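Local coordinates for protein putative isomerase (Sinorhizobium meliloti, PDB 2PPG) that is of unknown function but belongs to the enolase superfamily, joining a mandelate racemase-like N-terminal domain to a C-terminal TIM barrel, at residues 8-13 with 57-62; 95-100 with 133-138; 174-179 with 206-211; 218-223 with 246-251; 264-269 with 286-291. One frame throughout, in Å; residues are numbered along the deposited sequence.

Contact 1. Residues 8-13 with 57-62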
# COMPACT_ATOMS: atom_id res chain seq x y z
N LYS A 8 23.80 14.54 44.42
CA LYS A 8 23.59 14.40 45.85
C LYS A 8 22.21 14.85 46.30
O LYS A 8 21.60 14.24 47.17
CB LYS A 8 24.66 15.20 46.60
CG LYS A 8 24.49 15.26 48.11
CD LYS A 8 25.55 16.20 48.67
CE LYS A 8 25.13 16.86 49.96
NZ LYS A 8 26.03 18.02 50.25
N LYS A 9 21.71 15.94 45.72
CA LYS A 9 20.49 16.54 46.23
C LYS A 9 19.62 16.97 45.07
O LYS A 9 20.12 17.50 44.07
CB LYS A 9 20.83 17.75 47.10
CG LYS A 9 19.84 18.00 48.24
CD LYS A 9 19.76 19.49 48.63
CE LYS A 9 21.11 20.09 49.00
NZ LYS A 9 20.99 21.52 49.42
N ILE A 10 18.32 16.76 45.21
CA ILE A 10 17.35 17.15 44.20
C ILE A 10 16.16 17.83 44.85
O ILE A 10 15.47 17.21 45.63
CB ILE A 10 16.89 15.93 43.39
CG1 ILE A 10 18.06 15.37 42.56
CG2 ILE A 10 15.73 16.29 42.48
CD1 ILE A 10 17.68 14.34 41.53
N GLU A 11 15.94 19.10 44.54
CA GLU A 11 14.78 19.83 45.06
C GLU A 11 13.89 20.38 43.94
O GLU A 11 14.40 20.80 42.90
CB GLU A 11 15.25 20.97 45.96
CG GLU A 11 16.04 20.53 47.18
CD GLU A 11 16.89 21.64 47.77
OE1 GLU A 11 17.84 22.11 47.09
OE2 GLU A 11 16.62 22.05 48.91
N SER A 12 12.58 20.39 44.20
CA SER A 12 11.55 20.87 43.25
C SER A 12 10.80 22.09 43.79
O SER A 12 10.54 22.17 44.99
CB SER A 12 10.52 19.78 42.99
OG SER A 12 11.13 18.58 42.56
N PHE A 13 10.43 23.00 42.89
CA PHE A 13 9.84 24.28 43.27
C PHE A 13 8.82 24.76 42.27
O PHE A 13 8.88 24.41 41.08
CB PHE A 13 10.88 25.40 43.33
CG PHE A 13 12.14 25.05 44.06
CD1 PHE A 13 12.29 25.38 45.41
CD2 PHE A 13 13.19 24.45 43.40
CE1 PHE A 13 13.46 25.07 46.09
CE2 PHE A 13 14.36 24.14 44.07
CZ PHE A 13 14.49 24.46 45.42
N VAL A 57 13.54 22.65 38.98
CA VAL A 57 14.26 21.64 39.70
C VAL A 57 15.69 22.13 39.84
O VAL A 57 16.25 22.70 38.90
CB VAL A 57 14.15 20.26 38.98
CG1 VAL A 57 15.36 19.40 39.25
CG2 VAL A 57 12.91 19.54 39.43
N ARG A 58 16.24 21.94 41.03
CA ARG A 58 17.60 22.34 41.35
C ARG A 58 18.32 21.08 41.80
O ARG A 58 17.89 20.43 42.74
CB ARG A 58 17.59 23.36 42.47
CG ARG A 58 18.94 23.87 42.92
CD ARG A 58 18.80 24.57 44.26
NE ARG A 58 20.01 25.29 44.63
CZ ARG A 58 21.02 24.77 45.33
NH1 ARG A 58 22.08 25.52 45.60
NH2 ARG A 58 20.98 23.52 45.76
N ILE A 59 19.41 20.74 41.11
CA ILE A 59 20.14 19.51 41.38
C ILE A 59 21.58 19.84 41.76
O ILE A 59 22.25 20.59 41.06
CB ILE A 59 20.13 18.54 40.16
CG1 ILE A 59 18.68 18.20 39.77
CG2 ILE A 59 20.94 17.27 40.45
CD1 ILE A 59 18.54 17.04 38.81
N GLU A 60 22.05 19.27 42.86
CA GLU A 60 23.40 19.53 43.33
C GLU A 60 24.25 18.25 43.42
O GLU A 60 23.81 17.23 43.95
CB GLU A 60 23.37 20.25 44.68
CG GLU A 60 24.74 20.63 45.24
CD GLU A 60 24.67 21.42 46.55
OE1 GLU A 60 23.58 21.95 46.87
OE2 GLU A 60 25.70 21.50 47.27
N THR A 61 25.48 18.35 42.90
CA THR A 61 26.45 17.26 42.98
C THR A 61 27.17 17.24 44.32
O THR A 61 27.10 18.19 45.08
CB THR A 61 27.50 17.37 41.88
OG1 THR A 61 28.27 18.56 42.09
CG2 THR A 61 26.83 17.45 40.53
N GLU A 62 27.88 16.15 44.59
CA GLU A 62 28.63 15.97 45.83
C GLU A 62 29.68 17.07 46.08
O GLU A 62 29.94 17.43 47.22
CB GLU A 62 29.30 14.60 45.83
CG GLU A 62 29.45 13.97 47.19
CD GLU A 62 28.12 13.54 47.77
OE1 GLU A 62 27.28 13.02 47.01
OE2 GLU A 62 27.90 13.72 48.99
O HOH W 1 19.13 20.83 45.11
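Lys9 pairs with Glu60 and Glu11 with Arg58 across two antiparallel strands, each as a hydrogen-bonded pair. The two backbone bonds of the Glu11 pair are evenly matched: Glu11 N to Arg58 O is 3.0 Å and Arg58 N to Glu11 O is 2.9 Å. At the other end Glu60 O accepts from both Lys8 N and Lys9 N, at 2.7 and 3.0 Å, which makes a classic beta bulge. Above the strands the four charged side chains form a network. Arg58 runs extended from CG, anti to its backbone N (chi1 180°), and its NH2 reaches Glu60 OE1 at 3.2 Å in the guanidinium plane; the pairs Lys9 NZ to Glu60 OE1 and Glu11 OE1 to Arg58 NH2 are long. A water ties Glu11 OE1 to Arg58 O. Long ionic chains suit this partly exposed face. Phe13 turns its ring edge to Arg58, with CE2 3.7 Å from Arg58 CB. On the reverse face lie Ile10, Ser12, Val57 and Ile59, and Ile10 CD1 meets Ile59 CD1 at 3.9 Å. Helices 77-92 and 119-140 pack on this mostly apolar side, where Ser12 OG bonds Asp85, while strand 66-72 flanks strand 52-61.

Contact 2. Residues 95-100 with 133-138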
# COMPACT_ATOMS: atom_id res chain seq x y z
N ARG A 95 23.97 9.02 40.67
CA ARG A 95 24.37 8.92 39.27
C ARG A 95 25.25 10.09 38.86
O ARG A 95 25.32 11.10 39.55
CB ARG A 95 23.16 8.86 38.33
CG ARG A 95 22.06 7.88 38.73
CD ARG A 95 22.41 6.44 38.44
NE ARG A 95 22.93 6.26 37.08
CZ ARG A 95 22.24 5.75 36.07
NH1 ARG A 95 20.97 5.38 36.23
NH2 ARG A 95 22.81 5.61 34.89
N ASP A 96 25.91 9.91 37.72
CA ASP A 96 26.83 10.89 37.14
C ASP A 96 26.06 11.73 36.10
O ASP A 96 25.38 11.19 35.24
CB ASP A 96 28.00 10.10 36.50
CG ASP A 96 28.94 10.93 35.65
OD1 ASP A 96 28.94 12.18 35.70
OD2 ASP A 96 29.71 10.32 34.89
N PRO A 97 26.14 13.07 36.20
CA PRO A 97 25.45 13.92 35.22
C PRO A 97 25.87 13.63 33.79
O PRO A 97 25.07 13.86 32.86
CB PRO A 97 25.88 15.33 35.61
CG PRO A 97 26.20 15.23 37.05
CD PRO A 97 26.85 13.88 37.20
N PHE A 98 27.09 13.13 33.59
CA PHE A 98 27.53 12.79 32.24
C PHE A 98 26.76 11.63 31.64
O PHE A 98 26.85 11.38 30.45
CB PHE A 98 29.04 12.59 32.18
CG PHE A 98 29.81 13.85 32.37
CD1 PHE A 98 29.75 14.86 31.42
CD2 PHE A 98 30.54 14.07 33.53
CE1 PHE A 98 30.41 16.06 31.61
CE2 PHE A 98 31.22 15.26 33.73
CZ PHE A 98 31.16 16.25 32.76
N ASP A 99 25.98 10.94 32.48
CA ASP A 99 25.09 9.86 32.04
C ASP A 99 23.64 10.32 31.85
O ASP A 99 22.72 9.51 31.91
CB ASP A 99 25.08 8.71 33.06
CG ASP A 99 26.43 8.05 33.23
OD1 ASP A 99 27.31 8.22 32.36
OD2 ASP A 99 26.62 7.35 34.25
N ALA A 100 23.45 11.63 31.61
CA ALA A 100 22.11 12.25 31.52
C ALA A 100 21.08 11.45 30.72
O ALA A 100 19.98 11.17 31.22
CB ALA A 100 22.21 13.67 30.96
N TRP A 133 21.85 17.88 32.32
CA TRP A 133 22.67 18.37 31.23
C TRP A 133 23.39 19.65 31.65
O TRP A 133 24.56 19.85 31.33
CB TRP A 133 21.82 18.61 29.99
CG TRP A 133 21.56 17.35 29.23
CD1 TRP A 133 20.42 16.60 29.24
CD2 TRP A 133 22.48 16.68 28.35
NE1 TRP A 133 20.58 15.51 28.43
CE2 TRP A 133 21.82 15.54 27.87
CE3 TRP A 133 23.79 16.95 27.92
CZ2 TRP A 133 22.43 14.66 26.97
CZ3 TRP A 133 24.39 16.08 27.04
CH2 TRP A 133 23.71 14.95 26.57
N ASP A 134 22.67 20.48 32.41
CA ASP A 134 23.24 21.71 32.95
C ASP A 134 24.50 21.40 33.76
O ASP A 134 25.54 22.04 33.57
CB ASP A 134 22.21 22.42 33.83
CG ASP A 134 22.60 23.85 34.13
OD1 ASP A 134 23.03 24.57 33.19
OD2 ASP A 134 22.46 24.25 35.32
N LEU A 135 24.40 20.42 34.65
CA LEU A 135 25.55 19.97 35.42
C LEU A 135 26.71 19.53 34.53
O LEU A 135 27.86 19.91 34.76
CB LEU A 135 25.16 18.80 36.31
CG LEU A 135 24.90 19.01 37.80
CD1 LEU A 135 25.45 20.33 38.25
CD2 LEU A 135 23.43 18.86 38.13
N ALA A 136 26.41 18.71 33.53
CA ALA A 136 27.45 18.18 32.66
C ALA A 136 28.24 19.32 31.98
O ALA A 136 29.46 19.32 32.01
CB ALA A 136 26.85 17.22 31.63
N GLY A 137 27.53 20.29 31.40
CA GLY A 137 28.18 21.50 30.86
C GLY A 137 29.03 22.26 31.87
O GLY A 137 30.17 22.65 31.58
N LYS A 138 28.49 22.46 33.07
CA LYS A 138 29.23 23.15 34.13
C LYS A 138 30.48 22.39 34.57
O LYS A 138 31.55 22.99 34.69
CB LYS A 138 28.33 23.45 35.32
CG LYS A 138 27.34 24.56 35.02
CD LYS A 138 26.45 24.90 36.21
CE LYS A 138 25.57 26.08 35.86
NZ LYS A 138 24.29 26.10 36.63
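Pro97, Phe98 and Ala100 pack against Trp133, Leu135 and Ala136, bringing the loop after helix 77-92 and the start of helix 100-109 onto helix 119-140 in the N-terminal domain. The loop is shaped by an Asx turn, in which Asp96 OD1 accepts from Phe98 N, 3.0 Å away, the donor standing above the carboxylate plane; the turn overlaps a short 3-10 segment at Pro97 and Phe98. It probably helps to present Phe98. From CB, its CG stands anti to the carbonyl carbon (chi1 -69°), which swings the ring back to the helix. CD1 touches Ala136 CB at 3.7 Å; the next atom along, CE1, lies 3.4 Å from Ala136 O and also close to the methyl; CZ, at the tip, is still near that carbonyl oxygen, which approaches the ring obliquely. Alanine suits the position because its single methyl lets the aromatic ring come close to the helix backbone. Phe98 also packs on Leu142 of a neighbouring subunit, while Asp96 and Asp99 form salt bridges to Lys146 of that same subunit, and the loop thus belongs to an interface as well. Beside it, the rigid ring of Pro97 lies across the base of Leu135, CB to CB 3.6 Å, a compact apolar fit in a buried place. Trp133 is held from outside by a hydrogen bond from NE1 to Thr299 OG1. Over one face of its indole sits Ala100 CB, 3.6 Å from the centroid of the five-membered ring and 16° off the ring normal, a CH-pi contact.

Contact 3. Residues 174-179 with 206-211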
# COMPACT_ATOMS: atom_id res chain seq x y z
N LEU A 174 0.38 46.06 16.53
CA LEU A 174 1.35 45.42 17.40
C LEU A 174 2.40 44.73 16.55
O LEU A 174 3.59 44.92 16.76
CB LEU A 174 0.69 44.45 18.38
CG LEU A 174 1.62 44.00 19.51
CD1 LEU A 174 2.46 45.16 20.04
CD2 LEU A 174 0.85 43.34 20.65
N ALA A 175 1.96 43.94 15.58
CA ALA A 175 2.89 43.31 14.65
C ALA A 175 3.88 44.34 14.14
O ALA A 175 5.09 44.15 14.24
CB ALA A 175 2.16 42.67 13.48
N ALA A 176 3.33 45.45 13.62
CA ALA A 176 4.12 46.52 13.00
C ALA A 176 5.19 47.11 13.93
O ALA A 176 6.27 47.50 13.48
CB ALA A 176 3.20 47.62 12.47
N ALA A 177 4.87 47.17 15.23
CA ALA A 177 5.81 47.66 16.23
C ALA A 177 7.02 46.73 16.35
O ALA A 177 8.16 47.18 16.31
CB ALA A 177 5.12 47.79 17.57
N TRP A 178 6.75 45.44 16.48
CA TRP A 178 7.82 44.44 16.55
C TRP A 178 8.55 44.31 15.23
O TRP A 178 9.72 43.91 15.20
CB TRP A 178 7.26 43.10 17.00
CG TRP A 178 7.01 43.08 18.44
CD1 TRP A 178 5.80 43.19 19.07
CD2 TRP A 178 7.99 42.98 19.48
NE1 TRP A 178 5.97 43.16 20.43
CE2 TRP A 178 7.30 43.03 20.71
CE3 TRP A 178 9.38 42.87 19.49
CZ2 TRP A 178 7.96 42.96 21.93
CZ3 TRP A 178 10.03 42.79 20.70
CH2 TRP A 178 9.32 42.84 21.91
N GLN A 179 7.89 44.67 14.14
CA GLN A 179 8.54 44.68 12.84
C GLN A 179 9.64 45.74 12.85
O GLN A 179 10.75 45.51 12.39
CB GLN A 179 7.54 44.93 11.71
CG GLN A 179 8.15 44.94 10.31
CD GLN A 179 7.11 45.15 9.21
OE1 GLN A 179 6.20 45.96 9.35
NE2 GLN A 179 7.25 44.42 8.11
N GLU A 206 -1.59 43.20 4.76
CA GLU A 206 -1.72 44.58 4.33
C GLU A 206 -0.79 45.44 5.15
O GLU A 206 0.01 46.19 4.60
CB GLU A 206 -3.16 45.07 4.45
CG GLU A 206 -3.38 46.49 3.91
CD GLU A 206 -3.07 46.62 2.42
OE1 GLU A 206 -2.67 45.60 1.80
OE2 GLU A 206 -3.22 47.74 1.86
N ARG A 207 -0.87 45.30 6.47
CA ARG A 207 -0.09 46.12 7.39
C ARG A 207 1.41 45.90 7.30
O ARG A 207 2.18 46.84 7.46
CB ARG A 207 -0.58 45.93 8.83
CG ARG A 207 0.03 46.90 9.84
CD ARG A 207 -0.29 48.34 9.49
NE ARG A 207 0.51 49.31 10.24
CZ ARG A 207 1.77 49.61 9.96
NH1 ARG A 207 2.38 49.00 8.96
NH2 ARG A 207 2.43 50.50 10.69
N LEU A 208 1.84 44.67 7.04
CA LEU A 208 3.27 44.35 7.15
C LEU A 208 4.06 44.30 5.83
O LEU A 208 5.29 44.39 5.84
CB LEU A 208 3.47 43.05 7.93
CG LEU A 208 2.81 43.00 9.31
CD1 LEU A 208 3.17 41.72 10.04
CD2 LEU A 208 3.21 44.21 10.12
N GLY A 209 3.38 44.15 4.71
CA GLY A 209 4.07 44.13 3.42
C GLY A 209 4.27 42.73 2.90
O GLY A 209 4.05 41.75 3.62
N PRO A 210 4.73 42.61 1.64
CA PRO A 210 4.84 41.33 0.94
C PRO A 210 5.98 40.38 1.38
O PRO A 210 5.89 39.18 1.11
CB PRO A 210 5.06 41.75 -0.53
CG PRO A 210 4.88 43.25 -0.55
CD PRO A 210 5.17 43.74 0.81
N ALA A 211 7.02 40.90 2.04
CA ALA A 211 8.23 40.11 2.33
C ALA A 211 8.17 39.28 3.62
O ALA A 211 8.83 38.26 3.75
CB ALA A 211 9.48 41.02 2.35
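Ala175, Ala176 and Gln179 meet Arg207 and Leu208 in a helix-to-helix contact on the outside of the TIM barrel, where helix 168-180 lies beside the end of helix 197-208. These helices flank strand 185-189 in sequence, and Phe186 of that strand underlies both Gln179 and Leu208. Leu208 does most of the apolar work: its CD1 touches Ala175 CB at 3.7 Å, and CD2 faces the backbone at Ala176 N. Small alanines let the two helices come together there. Farther out, Ala176 CB sits over the centre of the Arg207 guanidinium, 3.5 Å from CZ. A salt bridge from Arg207 NE to Glu173 probably helps to orient that flat group. Gln179 is fully extended, with CG anti to the backbone N (chi1 -179°), and its chain slides past Leu208 in the opposite direction. NE2 donates to Leu208 O at 3.0 Å with an N-H...O angle of 170°, in the amide plane and on a lone pair of the carbonyl. Gly209 then leaves the helix with positive phi, a backbone shape that a side chain would jam. The glutamine thus supplies a donor to a carbonyl at the helix end, while OE1 lies against the CD2 methyl of Leu208.

Contact 4. Residues 218-223 with 246-251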
# COMPACT_ATOMS: atom_id res chain seq x y z
N MSE A 218 -3.63 27.14 14.60
CA MSE A 218 -5.06 26.85 14.56
C MSE A 218 -5.66 26.11 15.75
O MSE A 218 -6.86 25.84 15.78
CB MSE A 218 -5.38 26.09 13.29
CG MSE A 218 -5.16 26.92 12.07
SE MSE A 218 -5.11 25.78 10.52
CE MSE A 218 -4.13 27.03 9.39
N HIS A 219 -4.83 25.78 16.73
CA HIS A 219 -5.32 25.21 17.99
C HIS A 219 -6.27 24.00 17.86
O HIS A 219 -7.34 23.98 18.47
CB HIS A 219 -5.96 26.30 18.87
CG HIS A 219 -4.96 27.11 19.64
ND1 HIS A 219 -4.15 28.05 19.04
CD2 HIS A 219 -4.63 27.11 20.95
CE1 HIS A 219 -3.36 28.59 19.96
NE2 HIS A 219 -3.64 28.04 21.13
N TRP A 220 -5.87 23.02 17.04
CA TRP A 220 -6.38 21.64 17.15
C TRP A 220 -7.86 21.38 16.79
O TRP A 220 -8.14 20.49 15.99
CB TRP A 220 -6.11 21.08 18.55
CG TRP A 220 -4.66 21.07 18.94
CD1 TRP A 220 -3.73 20.15 18.58
CD2 TRP A 220 -4.00 22.01 19.79
NE1 TRP A 220 -2.51 20.46 19.15
CE2 TRP A 220 -2.65 21.60 19.90
CE3 TRP A 220 -4.41 23.16 20.47
CZ2 TRP A 220 -1.71 22.30 20.66
CZ3 TRP A 220 -3.47 23.86 21.23
CH2 TRP A 220 -2.14 23.42 21.31
N ALA A 221 -8.79 22.11 17.40
CA ALA A 221 -10.23 21.81 17.32
C ALA A 221 -10.83 21.97 15.93
O ALA A 221 -11.73 22.80 15.73
CB ALA A 221 -11.00 22.67 18.32
N HIS A 222 -10.35 21.18 14.97
CA HIS A 222 -10.88 21.16 13.60
C HIS A 222 -10.79 19.76 13.01
O HIS A 222 -9.88 18.99 13.35
CB HIS A 222 -10.12 22.11 12.67
CG HIS A 222 -10.03 23.52 13.17
ND1 HIS A 222 -11.12 24.37 13.19
CD2 HIS A 222 -8.99 24.22 13.67
CE1 HIS A 222 -10.74 25.55 13.67
NE2 HIS A 222 -9.46 25.48 13.98
N THR A 223 -11.74 19.43 12.14
CA THR A 223 -11.66 18.23 11.29
C THR A 223 -10.78 18.60 10.11
O THR A 223 -10.53 19.78 9.87
CB THR A 223 -13.02 17.83 10.71
OG1 THR A 223 -13.41 18.78 9.69
CG2 THR A 223 -14.09 17.73 11.80
N VAL A 246 -5.50 19.99 13.18
CA VAL A 246 -6.50 19.02 13.65
C VAL A 246 -6.11 18.47 15.01
O VAL A 246 -5.11 18.90 15.59
CB VAL A 246 -6.68 17.83 12.67
CG1 VAL A 246 -7.08 18.33 11.25
CG2 VAL A 246 -5.43 16.96 12.65
N ARG A 247 -6.88 17.52 15.51
CA ARG A 247 -6.64 16.94 16.81
C ARG A 247 -5.37 16.13 16.76
O ARG A 247 -5.06 15.54 15.72
CB ARG A 247 -7.80 16.04 17.21
CG ARG A 247 -8.42 16.41 18.54
CD ARG A 247 -9.17 17.71 18.40
NE ARG A 247 -10.04 18.00 19.54
CZ ARG A 247 -9.65 18.59 20.67
NH1 ARG A 247 -8.38 18.92 20.85
NH2 ARG A 247 -10.53 18.84 21.63
N THR A 248 -4.63 16.11 17.88
CA THR A 248 -3.37 15.36 17.97
C THR A 248 -3.60 13.91 17.58
O THR A 248 -2.77 13.32 16.87
CB THR A 248 -2.76 15.37 19.40
OG1 THR A 248 -2.67 16.70 19.93
CG2 THR A 248 -1.36 14.75 19.38
N GLU A 249 -4.71 13.34 18.04
CA GLU A 249 -4.99 11.92 17.81
C GLU A 249 -5.40 11.66 16.37
O GLU A 249 -5.33 10.53 15.89
CB GLU A 249 -6.08 11.40 18.76
CG GLU A 249 -5.75 11.56 20.25
CD GLU A 249 -6.18 12.92 20.84
OE1 GLU A 249 -6.39 13.89 20.05
OE2 GLU A 249 -6.30 13.02 22.09
N ASP A 250 -5.80 12.72 15.67
CA ASP A 250 -6.33 12.61 14.31
C ASP A 250 -5.21 12.57 13.25
O ASP A 250 -5.08 13.49 12.42
CB ASP A 250 -7.30 13.76 14.05
CG ASP A 250 -8.02 13.66 12.72
OD1 ASP A 250 -7.85 12.66 11.98
OD2 ASP A 250 -8.77 14.61 12.40
N ILE A 251 -4.42 11.49 13.30
CA ILE A 251 -3.29 11.29 12.39
C ILE A 251 -3.69 11.18 10.91
O ILE A 251 -3.01 11.72 10.03
CB ILE A 251 -2.42 10.08 12.81
CG1 ILE A 251 -1.80 10.34 14.19
CG2 ILE A 251 -1.33 9.81 11.77
CD1 ILE A 251 -1.02 9.17 14.76
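The indole of Trp220 has Val246 O at its edge, near the ring plane and 3.5 Å from CD1, while Thr248 OG1 lies obliquely to it. Neither is the indole's hydrogen-bond partner: NE1 of Trp220 donates to Glu270 OE2, and Thr248 OG1 is bonded to the same oxygen. The two side chains run side by side in the same direction, converging on one acceptor. The Arg247 guanidinium is also oblique to its neighbours, with NH1 3.9 Å from Trp220 CB; the bend at chi2 (71°) folds the chain back over the tryptophan backbone, and CD comes 3.8 Å from Trp220 O. Both segments are loops that leave successive strands of the TIM barrel, 213-217 and 241-243, and lead into the helices after them. Their backbones approach through CA-H...O contacts, Trp220 CA to Val246 O and Val246 CA to His222 O, each 3.4 Å. Branched and compact, Val246 fits between loop 218-223 and helix 251-260: CB lies 3.5 Å from His222 O, and the side chain also packs on Leu254 and Val257. Val113 of a neighbouring subunit packs on both Trp220 and Arg247, and Glu249, within a type I turn from Arg247 to Asp250, forms a salt bridge to Arg112 of that subunit.

Contact 5. Residues 264-269 with 286-291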
# COMPACT_ATOMS: atom_id res chain seq x y z
N ALA A 264 3.03 24.33 4.31
CA ALA A 264 3.76 23.51 5.24
C ALA A 264 2.94 23.29 6.52
O ALA A 264 2.33 24.22 7.03
CB ALA A 264 5.06 24.17 5.54
N ILE A 265 2.90 22.06 7.02
CA ILE A 265 2.09 21.74 8.19
C ILE A 265 2.99 21.51 9.39
O ILE A 265 3.93 20.72 9.31
CB ILE A 265 1.23 20.46 7.98
CG1 ILE A 265 0.22 20.67 6.84
CG2 ILE A 265 0.52 20.07 9.26
CD1 ILE A 265 -0.55 21.93 6.94
N ALA A 266 2.70 22.20 10.48
CA ALA A 266 3.58 22.19 11.66
C ALA A 266 2.88 21.62 12.86
O ALA A 266 1.76 22.03 13.18
CB ALA A 266 4.06 23.59 11.96
N VAL A 267 3.54 20.67 13.52
CA VAL A 267 3.01 20.04 14.73
C VAL A 267 4.15 19.67 15.65
O VAL A 267 5.30 19.74 15.24
CB VAL A 267 2.19 18.76 14.41
CG1 VAL A 267 0.95 19.11 13.60
CG2 VAL A 267 3.04 17.70 13.68
N GLY A 268 3.84 19.30 16.89
CA GLY A 268 4.86 18.71 17.76
C GLY A 268 4.89 19.11 19.23
O GLY A 268 5.43 18.38 20.07
N GLU A 269 4.32 20.26 19.55
CA GLU A 269 4.47 20.84 20.88
C GLU A 269 3.95 19.98 22.05
O GLU A 269 4.47 20.08 23.15
CB GLU A 269 3.85 22.25 20.92
CG GLU A 269 2.34 22.28 20.94
CD GLU A 269 1.79 23.67 20.80
OE1 GLU A 269 1.66 24.14 19.64
OE2 GLU A 269 1.50 24.29 21.84
N LEU A 286 3.77 15.94 8.27
CA LEU A 286 4.33 17.24 8.65
C LEU A 286 5.56 17.66 7.87
O LEU A 286 6.44 16.86 7.61
CB LEU A 286 4.68 17.27 10.15
CG LEU A 286 5.85 16.40 10.59
CD1 LEU A 286 6.34 16.79 11.96
CD2 LEU A 286 5.45 14.94 10.57
N ALA A 287 5.61 18.95 7.53
CA ALA A 287 6.81 19.60 7.02
C ALA A 287 7.72 20.11 8.16
O ALA A 287 8.95 20.18 7.99
CB ALA A 287 6.43 20.76 6.14
N ILE A 288 7.13 20.49 9.29
CA ILE A 288 7.85 21.12 10.40
C ILE A 288 7.53 20.47 11.76
O ILE A 288 6.36 20.25 12.05
CB ILE A 288 7.49 22.61 10.51
CG1 ILE A 288 7.75 23.33 9.17
CG2 ILE A 288 8.26 23.28 11.64
CD1 ILE A 288 7.11 24.71 9.06
N VAL A 289 8.54 20.18 12.57
CA VAL A 289 8.31 19.75 13.98
C VAL A 289 8.50 20.89 14.95
O VAL A 289 9.47 21.63 14.84
CB VAL A 289 9.26 18.65 14.52
CG1 VAL A 289 8.55 17.37 14.70
CG2 VAL A 289 10.51 18.52 13.68
N GLN A 290 7.62 20.99 15.93
CA GLN A 290 7.70 22.06 16.92
C GLN A 290 7.87 21.55 18.33
O GLN A 290 6.94 21.63 19.13
CB GLN A 290 6.47 22.96 16.81
CG GLN A 290 6.40 23.67 15.47
CD GLN A 290 5.09 24.37 15.26
OE1 GLN A 290 4.03 23.74 15.35
NE2 GLN A 290 5.15 25.67 14.97
N PRO A 291 9.06 21.03 18.65
CA PRO A 291 9.22 20.48 19.99
C PRO A 291 9.19 21.58 21.06
O PRO A 291 9.69 22.68 20.83
CB PRO A 291 10.60 19.82 19.94
CG PRO A 291 11.33 20.58 18.92
CD PRO A 291 10.29 20.91 17.87
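A beta-alpha-beta crossover of the TIM barrel brings Ala266 and Val267 beside Ile288 and Val289: strand 264-267 passes through helix 274-282 to the parallel strand 288-289. Bonds alternate between the strands as parallel pairing requires, with Ile288 N donating to Ile265 O and Val267 N to Ile288 O, both at 3.2 Å, and Gln290 N to Val267 O at 2.7 Å. Ala287 N adds a weak bond to Ile265 O. On one face of the sheet Ala266 CB meets Ile288 CB at 3.9 Å. Near the start of the strands Ala264 CB touches Ala287 CB at 3.7 Å. On the face of Val267 and Val289, Val267 CG2 meets Leu286 CD1 at 3.8 Å, the two side chains crossing at about a right angle. With CG1 of Val267 anti to the carbonyl carbon (chi1 -64°), CG2 takes the position between backbone N and carbonyl carbon, from which it reaches the leucine. The small Ala266 suits the barrel wall because Gln290 lies close beside it, with OE1 3.4 Å from Ala266 CB. The glutamine chain is extended, and its NE2 is bonded to Glu243 of strand 241-243. Past the strand end, Gly268 takes backbone angles that would jam a side chain, and a CB there would also strike Gln290 N. Glu269 follows, its OE1 near Glu243 OE2. The strands are thus joined through backbone bonds and apolar packing, while polar groups gather beyond their C-terminal ends, where TIM-barrel active sites lie; Gln290, donating to Glu243, probably helps to orient that carboxylate.

In the fold
Contacts 1 and 2 belong to the N-terminal domain and touch, with Ile59 and Thr61 packing on Leu135; contacts 3, 4 and 5 belong to the TIM barrel, and the centre of contact 3 is about 45 Å from that of contact 1. Contacts 2 and 5 are buried: the former is apolar side-chain packing without hydrogen bonds across it, the latter adds strand pairing. Contact 1 pairs strands too, but antiparallel and with a charged outer face. Contact 3 joins outer helices through leucine-alanine packing and one side-chain-to-backbone bond. Contact 4, partly buried at a subunit interface, relies on backbone closeness between loops and reaches contact 5 where Trp220 packs on Glu269, their centres about 13 Å apart.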